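Local coordinates for sensor protein (Shewanella oneidensis, PDB 3LIC) that probably senses an extracellular signal through its PDC-fold domain and relays it across the membrane to its own histidine kinase part, at residues H195-K198 with E199-L202; F220-L223 with L224-Q228; V246-A250 with K251-R255. All blocks are in the same frame, centred on the assembly; numbering follows the deposited sequence.

Contact 1 (H195-K198 with E199-L202)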
loop_
_atom_site.group_PDB
_atom_site.type_symbol
_atom_site.label_atom_id
_atom_site.label_comp_id
_atom_site.label_asym_id
_atom_site.label_seq_id
_atom_site.Cartn_x
_atom_site.Cartn_y
_atom_site.Cartn_z
ATOM N N HIS A 195 4.360 0.609 -9.397
ATOM C CA HIS A 195 4.856 0.631 -10.785
ATOM C C HIS A 195 5.513 -0.745 -11.023
ATOM O O HIS A 195 6.176 -1.313 -10.112
ATOM C CB HIS A 195 5.938 1.718 -10.973
ATOM C CG HIS A 195 6.304 1.973 -12.405
ATOM N ND1 HIS A 195 5.824 3.061 -13.118
ATOM C CD2 HIS A 195 7.053 1.258 -13.282
ATOM C CE1 HIS A 195 6.271 3.006 -14.367
ATOM N NE2 HIS A 195 7.004 1.915 -14.492
ATOM N N SER A 196 5.352 -1.286 -12.225
ATOM C CA SER A 196 6.088 -2.494 -12.658
ATOM C C SER A 196 7.561 -2.481 -12.264
ATOM O O SER A 196 8.072 -3.459 -11.741
ATOM C CB SER A 196 6.051 -2.601 -14.184
ATOM O OG SER A 196 4.911 -3.331 -14.537
ATOM N N ASP A 197 8.249 -1.392 -12.586
ATOM C CA ASP A 197 9.644 -1.241 -12.220
ATOM C C ASP A 197 9.822 -0.821 -10.757
ATOM O O ASP A 197 9.447 0.295 -10.357
ATOM C CB ASP A 197 10.319 -0.226 -13.142
ATOM C CG ASP A 197 11.806 -0.114 -12.876
ATOM O OD1 ASP A 197 12.396 -1.096 -12.361
ATOM O OD2 ASP A 197 12.387 0.953 -13.159
ATOM N N LYS A 198 10.431 -1.715 -9.974
ATOM C CA LYS A 198 10.652 -1.525 -8.540
ATOM C C LYS A 198 11.641 -0.419 -8.163
ATOM O O LYS A 198 11.479 0.233 -7.114
ATOM C CB LYS A 198 11.057 -2.853 -7.888
ATOM C CG LYS A 198 10.030 -3.987 -8.092
ATOM C CD LYS A 198 8.564 -3.479 -7.856
ATOM C CE LYS A 198 7.508 -4.279 -8.648
ATOM N NZ LYS A 198 6.172 -4.026 -8.111
ATOM N N GLU A 199 12.662 -0.172 -8.983
ATOM C CA GLU A 199 13.504 1.002 -8.676
ATOM C C GLU A 199 12.782 2.328 -8.953
ATOM O O GLU A 199 13.136 3.347 -8.367
ATOM C CB GLU A 199 14.918 0.980 -9.285
ATOM C CG GLU A 199 15.060 0.281 -10.634
ATOM C CD GLU A 199 15.074 -1.236 -10.475
ATOM O OE1 GLU A 199 15.687 -1.714 -9.488
ATOM O OE2 GLU A 199 14.449 -1.946 -11.309
ATOM N N LYS A 200 11.753 2.332 -9.796
ATOM C CA LYS A 200 10.930 3.530 -9.850
ATOM C C LYS A 200 10.147 3.782 -8.521
ATOM O O LYS A 200 10.147 4.889 -7.993
ATOM C CB LYS A 200 10.036 3.557 -11.103
ATOM C CG LYS A 200 10.830 3.629 -12.434
ATOM C CD LYS A 200 9.908 3.629 -13.626
ATOM C CE LYS A 200 10.668 3.778 -14.949
ATOM N NZ LYS A 200 11.840 4.676 -14.766
ATOM N N VAL A 201 9.493 2.763 -7.975
ATOM C CA VAL A 201 8.773 2.940 -6.721
ATOM C C VAL A 201 9.657 3.509 -5.626
ATOM O O VAL A 201 9.234 4.283 -4.794
ATOM C CB VAL A 201 8.248 1.613 -6.233
ATOM C CG1 VAL A 201 7.529 1.780 -4.914
ATOM C CG2 VAL A 201 7.352 1.007 -7.281
ATOM N N LEU A 202 10.903 3.098 -5.607
ATOM C CA LEU A 202 11.767 3.532 -4.557
ATOM C C LEU A 202 12.628 4.732 -4.973
ATOM O O LEU A 202 13.706 4.924 -4.413
ATOM C CB LEU A 202 12.651 2.358 -4.102
ATOM C CG LEU A 202 12.298 1.558 -2.851
ATOM C CD1 LEU A 202 10.829 1.561 -2.542
ATOM C CD2 LEU A 202 12.790 0.197 -3.057
#

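Contact 2 (F220-L223 with L224-Q228)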
loop_
_atom_site.group_PDB
_atom_site.type_symbol
_atom_site.label_atom_id
_atom_site.label_comp_id
_atom_site.label_asym_id
_atom_site.label_seq_id
_atom_site.Cartn_x
_atom_site.Cartn_y
_atom_site.Cartn_z
ATOM N N PHE A 220 -1.612 14.644 -19.659
ATOM C CA PHE A 220 -1.549 13.573 -18.668
ATOM C C PHE A 220 -1.032 14.179 -17.347
ATOM O O PHE A 220 -1.624 13.986 -16.286
ATOM C CB PHE A 220 -0.673 12.407 -19.175
ATOM C CG PHE A 220 -0.722 11.184 -18.305
ATOM C CD1 PHE A 220 -1.925 10.699 -17.857
ATOM C CD2 PHE A 220 0.465 10.531 -17.916
ATOM C CE1 PHE A 220 -2.001 9.586 -17.047
ATOM C CE2 PHE A 220 0.414 9.402 -17.097
ATOM C CZ PHE A 220 -0.839 8.919 -16.656
ATOM N N ALA A 221 0.035 14.960 -17.409
ATOM C CA ALA A 221 0.574 15.558 -16.162
ATOM C C ALA A 221 -0.407 16.514 -15.433
ATOM O O ALA A 221 -0.438 16.537 -14.192
ATOM C CB ALA A 221 1.972 16.208 -16.396
ATOM N N THR A 222 -1.257 17.232 -16.173
ATOM C CA THR A 222 -2.248 18.136 -15.530
ATOM C C THR A 222 -3.320 17.345 -14.824
ATOM O O THR A 222 -3.725 17.650 -13.693
ATOM C CB THR A 222 -2.976 19.065 -16.545
ATOM O OG1 THR A 222 -2.002 19.793 -17.295
ATOM C CG2 THR A 222 -3.897 20.032 -15.827
ATOM N N LEU A 223 -3.799 16.334 -15.536
ATOM C CA LEU A 223 -4.695 15.343 -14.970
ATOM C C LEU A 223 -4.160 14.821 -13.612
ATOM O O LEU A 223 -4.867 14.806 -12.594
ATOM C CB LEU A 223 -4.825 14.202 -15.973
ATOM C CG LEU A 223 -6.010 13.350 -15.636
ATOM C CD1 LEU A 223 -7.204 14.290 -15.348
ATOM C CD2 LEU A 223 -6.250 12.443 -16.808
ATOM N N LEU A 224 -2.908 14.389 -13.610
ATOM C CA LEU A 224 -2.303 13.905 -12.359
ATOM C C LEU A 224 -2.258 15.011 -11.306
ATOM O O LEU A 224 -2.775 14.805 -10.234
ATOM C CB LEU A 224 -0.922 13.249 -12.608
ATOM C CG LEU A 224 -0.929 11.955 -13.484
ATOM C CD1 LEU A 224 0.452 11.388 -13.670
ATOM C CD2 LEU A 224 -1.874 10.832 -12.988
ATOM N N ASN A 225 -1.683 16.185 -11.626
ATOM C CA ASN A 225 -1.649 17.374 -10.701
ATOM C C ASN A 225 -2.977 17.905 -10.180
ATOM O O ASN A 225 -3.079 18.331 -9.062
ATOM C CB ASN A 225 -0.943 18.555 -11.351
ATOM C CG ASN A 225 0.472 18.230 -11.730
ATOM O OD1 ASN A 225 1.106 17.378 -11.112
ATOM N ND2 ASN A 225 0.991 18.903 -12.759
ATOM N N ASP A 226 -3.991 17.918 -11.011
ATOM C CA ASP A 226 -5.296 18.381 -10.561
ATOM C C ASP A 226 -5.947 17.363 -9.637
ATOM O O ASP A 226 -6.929 17.668 -8.984
ATOM C CB ASP A 226 -6.234 18.678 -11.741
ATOM C CG ASP A 226 -5.817 19.946 -12.545
ATOM O OD1 ASP A 226 -4.870 20.692 -12.162
ATOM O OD2 ASP A 226 -6.443 20.182 -13.591
ATOM N N GLY A 227 -5.396 16.151 -9.572
ATOM C CA GLY A 227 -6.026 15.120 -8.756
ATOM C C GLY A 227 -7.442 14.813 -9.229
ATOM O O GLY A 227 -8.353 14.661 -8.436
ATOM N N GLN A 228 -7.637 14.726 -10.534
ATOM C CA GLN A 228 -8.949 14.425 -11.080
ATOM C C GLN A 228 -8.949 13.033 -11.751
ATOM O O GLN A 228 -7.906 12.610 -12.260
ATOM C CB GLN A 228 -9.279 15.506 -12.127
ATOM C CG GLN A 228 -9.222 16.963 -11.582
ATOM C CD GLN A 228 -10.607 17.551 -11.272
ATOM O OE1 GLN A 228 -11.231 18.142 -12.146
ATOM N NE2 GLN A 228 -11.076 17.404 -10.032
HETATM O O HOH W 1 -5.616 12.733 -10.956
#

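Contact 3 (V246-A250 with K251-R255)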
loop_
_atom_site.group_PDB
_atom_site.type_symbol
_atom_site.label_atom_id
_atom_site.label_comp_id
_atom_site.label_asym_id
_atom_site.label_seq_id
_atom_site.Cartn_x
_atom_site.Cartn_y
_atom_site.Cartn_z
ATOM N N VAL A 246 -7.281 7.366 -15.569
ATOM C CA VAL A 246 -6.976 7.619 -14.181
ATOM C C VAL A 246 -8.296 7.567 -13.462
ATOM O O VAL A 246 -9.238 8.204 -13.890
ATOM C CB VAL A 246 -6.441 9.066 -14.017
ATOM C CG1 VAL A 246 -6.233 9.459 -12.512
ATOM C CG2 VAL A 246 -5.188 9.278 -14.848
ATOM N N ALA A 247 -8.370 6.827 -12.350
ATOM C CA ALA A 247 -9.568 6.816 -11.525
ATOM C C ALA A 247 -9.132 7.115 -10.108
ATOM O O ALA A 247 -8.042 6.730 -9.679
ATOM C CB ALA A 247 -10.251 5.485 -11.580
ATOM N N GLU A 248 -10.004 7.797 -9.380
ATOM C CA GLU A 248 -9.725 8.136 -8.007
ATOM C C GLU A 248 -10.251 7.086 -6.986
ATOM O O GLU A 248 -11.302 6.454 -7.172
ATOM C CB GLU A 248 -10.294 9.510 -7.720
ATOM C CG GLU A 248 -9.959 9.956 -6.336
ATOM C CD GLU A 248 -9.932 11.453 -6.220
ATOM O OE1 GLU A 248 -8.842 12.028 -6.434
ATOM O OE2 GLU A 248 -11.002 12.036 -5.929
ATOM N N VAL A 249 -9.477 6.847 -5.937
ATOM C CA VAL A 249 -9.997 6.079 -4.786
ATOM C C VAL A 249 -10.754 7.001 -3.785
ATOM O O VAL A 249 -10.207 7.995 -3.265
ATOM C CB VAL A 249 -8.866 5.379 -4.101
ATOM C CG1 VAL A 249 -9.368 4.597 -2.915
ATOM C CG2 VAL A 249 -8.155 4.493 -5.073
ATOM N N ALA A 250 -12.012 6.680 -3.511
ATOM C CA ALA A 250 -12.834 7.529 -2.656
ATOM C C ALA A 250 -12.192 7.745 -1.271
ATOM O O ALA A 250 -11.714 6.785 -0.654
ATOM C CB ALA A 250 -14.179 6.904 -2.528
ATOM N N LYS A 251 -12.135 8.990 -0.797
ATOM C CA LYS A 251 -11.690 9.351 0.574
ATOM C C LYS A 251 -10.177 9.455 0.703
ATOM O O LYS A 251 -9.680 10.457 1.195
ATOM C CB LYS A 251 -12.138 8.353 1.647
ATOM C CG LYS A 251 -13.609 8.238 1.901
ATOM C CD LYS A 251 -13.813 7.930 3.384
ATOM C CE LYS A 251 -15.289 7.643 3.658
ATOM N NZ LYS A 251 -15.611 6.425 2.869
ATOM N N LEU A 252 -9.464 8.390 0.308
ATOM C CA LEU A 252 -8.024 8.424 0.322
ATOM C C LEU A 252 -7.473 9.288 -0.792
ATOM O O LEU A 252 -6.465 9.971 -0.612
ATOM C CB LEU A 252 -7.476 6.984 0.216
ATOM C CG LEU A 252 -7.735 6.076 1.428
ATOM C CD1 LEU A 252 -7.674 4.660 0.946
ATOM C CD2 LEU A 252 -6.750 6.310 2.624
ATOM N N LYS A 253 -8.140 9.265 -1.942
ATOM C CA LYS A 253 -7.769 10.105 -3.077
ATOM C C LYS A 253 -6.485 9.589 -3.658
ATOM O O LYS A 253 -5.763 10.303 -4.350
ATOM C CB LYS A 253 -7.589 11.550 -2.615
ATOM C CG LYS A 253 -8.921 12.187 -2.336
ATOM C CD LYS A 253 -8.810 12.991 -1.075
ATOM C CE LYS A 253 -9.928 14.001 -1.052
ATOM N NZ LYS A 253 -9.900 14.589 -2.431
ATOM N N TRP A 254 -6.161 8.339 -3.357
ATOM C CA TRP A 254 -5.191 7.694 -4.201
ATOM C C TRP A 254 -5.810 7.570 -5.604
ATOM O O TRP A 254 -7.077 7.613 -5.746
ATOM C CB TRP A 254 -4.833 6.320 -3.662
ATOM C CG TRP A 254 -4.215 6.350 -2.317
ATOM C CD1 TRP A 254 -4.176 7.411 -1.424
ATOM C CD2 TRP A 254 -3.575 5.245 -1.654
ATOM N NE1 TRP A 254 -3.529 7.015 -0.275
ATOM C CE2 TRP A 254 -3.156 5.698 -0.394
ATOM C CE3 TRP A 254 -3.279 3.936 -2.037
ATOM C CZ2 TRP A 254 -2.506 4.876 0.505
ATOM C CZ3 TRP A 254 -2.627 3.125 -1.148
ATOM C CH2 TRP A 254 -2.258 3.590 0.111
ATOM N N ARG A 255 -4.902 7.432 -6.598
ATOM C CA ARG A 255 -5.231 7.177 -8.004
ATOM C C ARG A 255 -4.809 5.795 -8.552
ATOM O O ARG A 255 -3.717 5.291 -8.282
ATOM C CB ARG A 255 -4.597 8.228 -8.907
ATOM C CG ARG A 255 -5.507 9.433 -9.251
ATOM C CD ARG A 255 -5.699 10.357 -8.069
ATOM N NE ARG A 255 -4.453 10.715 -7.381
ATOM C CZ ARG A 255 -3.598 11.650 -7.782
ATOM N NH1 ARG A 255 -3.810 12.314 -8.904
ATOM N NH2 ARG A 255 -2.505 11.898 -7.055
HETATM O O HOH W 2 -6.403 12.593 -5.780
#

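Contact 1 (H195-K198 with E199-L202)
The Lys200 side chain lies over one face of the His195 imidazole in a CH-pi contact. Its CD sits 3.7 Å from the ring centroid, 20° off the ring normal and shifted toward the rim, which makes NE2 of His195 the nearest ring atom to CD, at 3.5 Å. The lysine chain stays extended as far as CE and bends only at its last torsion, where the ammonium, already clear of the ring, hydrogen-bonds Gly208 O. On the way its methylenes cross the Asp197 carboxylate at about a right angle, CG of Lys200 lying 3.2 Å from OD2 of Asp197, while NZ of Lys200 remains beyond salt-bridge range of that oxygen. Asp197 is the N-cap of the short helix 198-201, which follows the edge strand 192-194 of the five-stranded antiparallel sheet. Its carbonyl oxygen weakly accepts both Lys200 N and Val201 N, and the next bond, Leu202 N to Lys198 O at 3.3 Å, is also long. With Asp197 CG anti to the backbone N (chi1 -175°), OD1 of Asp197 comes 2.5 Å from OE2 of Glu199. The two carboxylate planes are turned 46° apart, and so close an approach suggests that one of the acids may hold a proton. Elsewhere in the turn, Val201 CG2 packs 4.0 Å from His195 CB, and Lys198 bends back at chi2 so that its NZ weakly reaches His195 O.

Contact 2 (F220-L223 with L224-Q228)
Phe220 and Leu224, one turn apart on helix 218-226, make the apolar part of this contact: Leu224 CD1 lies over one face of the phenyl ring, 4.2 Å from its centroid and displaced toward the rim. The phenylalanine's CG points opposite its backbone N (chi1 -171°), which turns a ring face to Leu224 CD1; Phe234 stacks on the ring, and Val246 of strand 241-248 touches both side chains. Further along, Leu223 CD1 reaches Gln228 CB at 4.0 Å, the two side chains crossing at about a right angle.

Regular helical bonds supply the polar framework, Leu224 N to Phe220 O, Asn225 N to Ala221 O at 2.9 Å, and Asp226 N to Thr222 O at 2.7 Å. Thr222 and Asp226 run side by side in the same direction, with CG2 of Thr222, not its hydroxyl, 3.4 Å from OD2 of Asp226; the hydroxyl bonds back to Ile218 O. A Schellman motif ends the helix at Gly227, whose phi is positive (61°). Gly227 N bonds to Leu224 O, and Gln228 N makes a straight but weak bond of 3.5 Å to Leu223 O.

Water 1 donates to Leu223 O at 2.7 Å and to Gln228 O, bridging the last turn and the exit. The chemistry is thus divided: apolar contacts seat the helix on the sheet, while at its C-terminal end Leu223 O is shared by Gln228 N and the water, and Leu224 O by Gly227 N and Arg255 NH1.

Contact 3 (V246-A250 with K251-R255)
A beta hairpin joins strands 241-248 and 255-261, which lie next to each other in the five-stranded sheet, and this contact is its turn end. Glu248 and Arg255 form an antiparallel non-hydrogen-bonded pair; next to it Val249 N donates almost straight to Trp254 O. Lys253 N returns to Val249 O at 2.8 Å. At the tip, Leu252 N bonds weakly to Ala250 O around Lys251, whose positive phi and negative psi (83°, -54°) make a classic gamma turn. On one face of the hairpin Glu248 extends alongside Lys253, its CG anti to its backbone N (chi1 -176°). Water 2 donates to Glu248 OE1 at 2.6 Å and to Lys253 O. The same water lies above one face of the guanidinium of Arg255, whose chain bends at chi2 and chi3; its NH2 and NH1 hydrogen-bond Asp187 O and Leu224 O. Val246 CG1 lies beside the Arg255 CB and CG methylenes, the two side chains pointing the same way. Val249 CG2 meets Trp254 CB at 4.0 Å, and the indole beyond packs edge-to-face with Trp132 and touches Leu29 of the long helix 2-46. An antiparallel hairpin of neighbouring strands, as here, is a building unit of the antiparallel sheet of the PDC fold.

All three contacts are local, and each finishes or begins an element around the five-stranded sheet. Contact 1 is a surface contact at the start of a short helix beyond an edge strand, and charged side chains and a histidine carry it. Contacts 2 and 3 are partly buried and touch: Leu224 O takes a hydrogen bond from Arg255 NH1 at 3.0 Å, tying the helix end to the hairpin, and Val246 of contact 3 packs against helix 218-226. Both also hold a bridging water, at the helix exit in one and between side chain and backbone in the other. Contact 1 stands apart, its centre about 20 Å from the centres of the other two.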